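Local coordinates for L-ribulose 3-epimerase from Methylomonas sp., a protein that catalyses the manganese-dependent epimerisation of ketoses at C3, acting fastest on L-ribulose and also on D-ribulose, D-allulose and D-fructose, in two crystal structures: PDB 7CJ7 (chain A, 1.70 Å), residues Cys109-Cys114 and Asp150-Asn155; PDB 7CJ4 (chain B, 2.08 Å), residues Cys109-Cys114 and Asp150-Asn155. Structure 2 is superposed on structure 1 by the backbone atoms of these residues (RMSD 0.08 Å); each is numbered along its deposited sequence.

Structure 1 (7CJ7); sequences CGVIYC and DLEVVN. With MN (manganese (II) ion), chain C; SOL (L-sorbose), chain D.
Glu152 N gives a nearly straight hydrogen bond to Gly110 O (3.0 Å, 166°), tying neighbouring parallel TIM-barrel strands at their active-site ends. Glu152, a proton donor/acceptor by similarity, has CG anti to its backbone N (chi1 -167°); its extended chain sets OE2 on manganese at 2.1 Å, beside Asp185, His211 and Glu246. OE1 lies 3.2 Å from Gly110 CA and accepts a hydrogen bond from O4 of L-sorbose (2.7 Å), whose O2 and O3 also bind the metal. At the positive phi of Gly110 (99°) a CB would jam against Cys109 O, and would probably crowd the sugar. Behind the carboxylate, Tyr113 OH, the para hydroxyl of a rigid side chain, donates to Glu152 O (2.6 Å), probably helping hold the backbone there. Val111 CG2 faces sugar O4 and packs obliquely on Val154 CG1 (3.6 Å), both beta-branched and apolar.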
loop_
_atom_site.group_PDB
_atom_site.type_symbol
_atom_site.label_atom_id
_atom_site.label_comp_id
_atom_site.label_asym_id
_atom_site.label_seq_id
_atom_site.Cartn_x
_atom_site.Cartn_y
_atom_site.Cartn_z
ATOM N N CYS A 109 0.446 21.085 -4.218
ATOM C CA CYS A 109 1.146 19.874 -3.731
ATOM C C CYS A 109 0.400 18.613 -4.173
ATOM O O CYS A 109 -0.577 18.709 -4.933
ATOM C CB CYS A 109 1.336 19.948 -2.221
ATOM S SG CYS A 109 -0.202 19.779 -1.280
ATOM N N GLY A 110 0.911 17.453 -3.777
ATOM C CA GLY A 110 0.315 16.164 -4.142
ATOM C C GLY A 110 1.031 15.504 -5.311
ATOM O O GLY A 110 2.212 15.807 -5.579
ATOM N N VAL A 111 0.335 14.584 -5.965
ATOM C CA VAL A 111 0.911 13.754 -7.049
ATOM C C VAL A 111 0.720 14.517 -8.359
ATOM O O VAL A 111 -0.157 14.153 -9.166
ATOM C CB VAL A 111 0.295 12.346 -7.037
ATOM C CG1 VAL A 111 0.903 11.468 -8.124
ATOM C CG2 VAL A 111 0.482 11.704 -5.670
ATOM N N ILE A 112 1.526 15.562 -8.538
ATOM C CA ILE A 112 1.396 16.522 -9.670
ATOM C C ILE A 112 2.330 16.108 -10.808
ATOM O O ILE A 112 2.290 16.765 -11.846
ATOM C CB ILE A 112 1.670 17.960 -9.194
ATOM C CG1 ILE A 112 3.009 18.078 -8.462
ATOM C CG2 ILE A 112 0.524 18.474 -8.338
ATOM C CD1 ILE A 112 3.383 19.499 -8.106
ATOM N N TYR A 113 3.140 15.064 -10.612
ATOM C CA TYR A 113 4.253 14.695 -11.521
ATOM C C TYR A 113 3.931 13.395 -12.275
ATOM O O TYR A 113 4.756 12.958 -13.088
ATOM C CB TYR A 113 5.546 14.552 -10.714
ATOM C CG TYR A 113 5.406 13.601 -9.561
ATOM C CD1 TYR A 113 5.603 12.243 -9.740
ATOM C CD2 TYR A 113 5.029 14.046 -8.303
ATOM C CE1 TYR A 113 5.450 11.346 -8.696
ATOM C CE2 TYR A 113 4.888 13.164 -7.245
ATOM C CZ TYR A 113 5.085 11.807 -7.446
ATOM O OH TYR A 113 4.938 10.921 -6.418
ATOM N N CYS A 114 2.760 12.810 -12.044
ATOM C CA CYS A 114 2.328 11.562 -12.725
ATOM C C CYS A 114 0.840 11.299 -12.474
ATOM O O CYS A 114 0.213 12.054 -11.699
ATOM C CB CYS A 114 3.137 10.372 -12.236
ATOM S SG CYS A 114 2.744 9.901 -10.537
ATOM N N ASP A 150 5.086 21.360 -4.522
ATOM C CA ASP A 150 5.603 20.349 -3.575
ATOM C C ASP A 150 5.200 18.980 -4.125
ATOM O O ASP A 150 3.987 18.705 -4.233
ATOM C CB ASP A 150 5.083 20.623 -2.167
ATOM C CG ASP A 150 5.110 22.095 -1.793
ATOM O OD1 ASP A 150 6.180 22.572 -1.343
ATOM O OD2 ASP A 150 4.058 22.761 -1.974
ATOM N N LEU A 151 6.188 18.170 -4.481
ATOM C CA LEU A 151 5.984 16.866 -5.149
ATOM C C LEU A 151 5.842 15.794 -4.069
ATOM O O LEU A 151 6.819 15.533 -3.329
ATOM C CB LEU A 151 7.178 16.607 -6.069
ATOM C CG LEU A 151 7.229 17.446 -7.349
ATOM C CD1 LEU A 151 7.412 18.930 -7.080
ATOM C CD2 LEU A 151 8.340 16.949 -8.241
ATOM N N GLU A 152 4.641 15.236 -3.944
ATOM C CA GLU A 152 4.320 14.273 -2.871
ATOM C C GLU A 152 4.854 12.890 -3.252
ATOM O O GLU A 152 4.387 12.304 -4.240
ATOM C CB GLU A 152 2.821 14.211 -2.614
ATOM C CG GLU A 152 2.503 13.479 -1.336
ATOM C CD GLU A 152 1.019 13.418 -1.040
ATOM O OE1 GLU A 152 0.205 13.838 -1.917
ATOM O OE2 GLU A 152 0.683 12.971 0.057
ATOM N N VAL A 153 5.772 12.380 -2.444
ATOM C CA VAL A 153 6.257 10.974 -2.513
ATOM C C VAL A 153 5.120 10.074 -2.040
ATOM O O VAL A 153 4.618 10.273 -0.926
ATOM C CB VAL A 153 7.515 10.810 -1.648
ATOM C CG1 VAL A 153 7.981 9.365 -1.633
ATOM C CG2 VAL A 153 8.609 11.756 -2.118
ATOM N N VAL A 154 4.694 9.128 -2.861
ATOM C CA VAL A 154 3.587 8.229 -2.449
ATOM C C VAL A 154 4.037 6.792 -2.669
ATOM O O VAL A 154 5.090 6.559 -3.295
ATOM C CB VAL A 154 2.275 8.544 -3.186
ATOM C CG1 VAL A 154 1.745 9.922 -2.819
ATOM C CG2 VAL A 154 2.442 8.396 -4.691
ATOM N N ASN A 155 3.258 5.856 -2.153
ATOM C CA ASN A 155 3.665 4.434 -2.116
ATOM C C ASN A 155 3.591 3.845 -3.531
ATOM O O ASN A 155 3.021 4.473 -4.460
ATOM C CB ASN A 155 2.850 3.667 -1.070
ATOM C CG ASN A 155 1.411 3.466 -1.472
ATOM O OD1 ASN A 155 1.153 2.802 -2.466
ATOM N ND2 ASN A 155 0.475 4.031 -0.711
HETATM MN MN MN C . -1.083 12.800 1.133
HETATM C C1 SOL D . -2.790 10.240 -1.934
HETATM O O1 SOL D . -2.594 8.974 -1.350
HETATM C C2 SOL D . -2.404 11.347 -1.006
HETATM O O2 SOL D . -1.640 11.139 -0.079
HETATM C C3 SOL D . -3.028 12.719 -1.216
HETATM O O3 SOL D . -2.265 13.721 -0.583
HETATM C C4 SOL D . -3.195 13.033 -2.699
HETATM O O4 SOL D . -1.912 13.048 -3.328
HETATM C C5 SOL D . -3.879 14.375 -2.968
HETATM O O5 SOL D . -3.825 14.661 -4.365
HETATM C C6 SOL D . -5.324 14.420 -2.518
HETATM O O6 SOL D . -5.885 15.714 -2.756
#

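Structure 2 (7CJ4); sequences CGVIYC and DLEVVN. With MN (manganese (II) ion), chain E.
Between Glu152 N and Gly110 O runs a nearly straight backbone hydrogen bond of 3.0 Å (163° at the hydrogen). Glu152, a proton donor/acceptor by similarity, has CG anti to its backbone N (chi1 -177°); its extended chain sets OE2 on manganese at 2.1 Å, and Asp185, His211 and Glu246 are the other protein ligands. Water 1 binds the same ion at 2.2 Å. The second oxygen, OE1, lies 3.1 Å from Gly110 CA. At the positive phi of Gly110 (96°) a CB would jam against Cys109 O. Behind the carboxylate, Tyr113 OH, the para hydroxyl of a rigid side chain, donates to Glu152 O (2.6 Å), probably helping hold the backbone there. Val111 CG2 packs obliquely on Val154 CG1 at 3.5 Å, both beta-branched and apolar.

Comparison
L-sorbose is bound in structure 1 alone, where it touches Gly110(A), Val111(A) and Glu152(A); in structure 2 no ligand is modelled there, and water 1 stands at the place of the sugar's C2. The manganese shell differs accordingly: sugar O2 and O3 both bind the ion in structure 1, whereas water 1 binds it in structure 2. The ion itself is present in both, and OE2 of Glu152(A) and of Glu152(B) binds it at 2.1 Å. The side chains of Glu152(A), Val111(A) and Tyr113(A) keep their place in Glu152(B), Val111(B) and Tyr113(B), and the CA atoms coincide within the error, so the site appears already shaped for the sugar. The bond behind the carboxylate persists as well: Tyr113(A) OH to Glu152(A) O and Tyr113(B) OH to Glu152(B) O are both 2.6 Å. What structure 2 lacks is the sugar's own contribution, the hydrogen bond from O4 to OE1 of Glu152(A), the contact of O4 with CG2 of Val111(A) and the touch on Gly110(A).

Structure 2 (7CJ4)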
loop_
_atom_site.group_PDB
_atom_site.type_symbol
_atom_site.label_atom_id
_atom_site.label_comp_id
_atom_site.label_asym_id
_atom_site.label_seq_id
_atom_site.Cartn_x
_atom_site.Cartn_y
_atom_site.Cartn_z
ATOM N N CYS B 109 0.519 21.077 -4.302
ATOM C CA CYS B 109 1.165 19.832 -3.799
ATOM C C CYS B 109 0.387 18.587 -4.245
ATOM O O CYS B 109 -0.572 18.718 -5.038
ATOM C CB CYS B 109 1.325 19.867 -2.283
ATOM S SG CYS B 109 -0.230 19.830 -1.353
ATOM N N GLY B 110 0.826 17.414 -3.782
ATOM C CA GLY B 110 0.224 16.112 -4.125
ATOM C C GLY B 110 0.950 15.439 -5.275
ATOM O O GLY B 110 2.117 15.778 -5.524
ATOM N N VAL B 111 0.277 14.520 -5.970
ATOM C CA VAL B 111 0.871 13.711 -7.071
ATOM C C VAL B 111 0.682 14.486 -8.379
ATOM O O VAL B 111 -0.160 14.089 -9.198
ATOM C CB VAL B 111 0.248 12.302 -7.092
ATOM C CG1 VAL B 111 0.794 11.438 -8.216
ATOM C CG2 VAL B 111 0.446 11.614 -5.748
ATOM N N ILE B 112 1.437 15.575 -8.537
ATOM C CA ILE B 112 1.307 16.547 -9.661
ATOM C C ILE B 112 2.262 16.163 -10.791
ATOM O O ILE B 112 2.255 16.868 -11.802
ATOM C CB ILE B 112 1.597 17.987 -9.189
ATOM C CG1 ILE B 112 2.940 18.086 -8.462
ATOM C CG2 ILE B 112 0.454 18.530 -8.353
ATOM C CD1 ILE B 112 3.331 19.501 -8.107
ATOM N N TYR B 113 3.052 15.102 -10.618
ATOM C CA TYR B 113 4.200 14.760 -11.498
ATOM C C TYR B 113 3.935 13.459 -12.277
ATOM O O TYR B 113 4.809 13.034 -13.047
ATOM C CB TYR B 113 5.471 14.634 -10.656
ATOM C CG TYR B 113 5.351 13.659 -9.514
ATOM C CD1 TYR B 113 5.443 12.294 -9.731
ATOM C CD2 TYR B 113 5.124 14.097 -8.222
ATOM C CE1 TYR B 113 5.326 11.386 -8.693
ATOM C CE2 TYR B 113 5.001 13.203 -7.172
ATOM C CZ TYR B 113 5.105 11.843 -7.408
ATOM O OH TYR B 113 4.994 10.946 -6.389
ATOM N N CYS B 114 2.773 12.837 -12.077
ATOM C CA CYS B 114 2.383 11.568 -12.744
ATOM C C CYS B 114 0.898 11.303 -12.503
ATOM O O CYS B 114 0.295 12.011 -11.660
ATOM C CB CYS B 114 3.185 10.389 -12.213
ATOM S SG CYS B 114 2.724 9.919 -10.524
ATOM N N ASP B 150 5.159 21.338 -4.474
ATOM C CA ASP B 150 5.718 20.302 -3.576
ATOM C C ASP B 150 5.313 18.942 -4.148
ATOM O O ASP B 150 4.098 18.671 -4.210
ATOM C CB ASP B 150 5.222 20.530 -2.150
ATOM C CG ASP B 150 5.168 22.002 -1.785
ATOM O OD1 ASP B 150 6.206 22.540 -1.355
ATOM O OD2 ASP B 150 4.094 22.604 -1.969
ATOM N N LEU B 151 6.286 18.149 -4.599
ATOM C CA LEU B 151 6.032 16.814 -5.196
ATOM C C LEU B 151 5.834 15.812 -4.055
ATOM O O LEU B 151 6.781 15.593 -3.289
ATOM C CB LEU B 151 7.206 16.405 -6.092
ATOM C CG LEU B 151 7.771 17.486 -7.012
ATOM C CD1 LEU B 151 8.356 16.871 -8.267
ATOM C CD2 LEU B 151 6.729 18.511 -7.391
ATOM N N GLU B 152 4.635 15.243 -3.939
ATOM C CA GLU B 152 4.292 14.285 -2.858
ATOM C C GLU B 152 4.845 12.899 -3.203
ATOM O O GLU B 152 4.398 12.293 -4.209
ATOM C CB GLU B 152 2.781 14.249 -2.637
ATOM C CG GLU B 152 2.364 13.336 -1.494
ATOM C CD GLU B 152 0.894 13.425 -1.118
ATOM O OE1 GLU B 152 0.097 13.889 -1.956
ATOM O OE2 GLU B 152 0.548 13.029 0.010
ATOM N N VAL B 153 5.781 12.403 -2.392
ATOM C CA VAL B 153 6.278 11.001 -2.500
ATOM C C VAL B 153 5.158 10.092 -1.989
ATOM O O VAL B 153 4.755 10.281 -0.823
ATOM C CB VAL B 153 7.593 10.806 -1.726
ATOM C CG1 VAL B 153 7.965 9.338 -1.594
ATOM C CG2 VAL B 153 8.721 11.587 -2.377
ATOM N N VAL B 154 4.646 9.192 -2.844
ATOM C CA VAL B 154 3.549 8.240 -2.489
ATOM C C VAL B 154 4.026 6.795 -2.686
ATOM O O VAL B 154 5.076 6.591 -3.325
ATOM C CB VAL B 154 2.256 8.528 -3.278
ATOM C CG1 VAL B 154 1.717 9.913 -2.949
ATOM C CG2 VAL B 154 2.432 8.360 -4.780
ATOM N N ASN B 155 3.276 5.832 -2.140
ATOM C CA ASN B 155 3.666 4.398 -2.125
ATOM C C ASN B 155 3.555 3.823 -3.540
ATOM O O ASN B 155 3.025 4.511 -4.421
ATOM C CB ASN B 155 2.822 3.571 -1.155
ATOM C CG ASN B 155 1.382 3.456 -1.592
ATOM O OD1 ASN B 155 1.080 2.808 -2.601
ATOM N ND2 ASN B 155 0.502 4.094 -0.837
HETATM MN MN MN E . -1.292 12.836 0.983
HETATM O O HOH W 1 -2.114 11.553 -0.594
#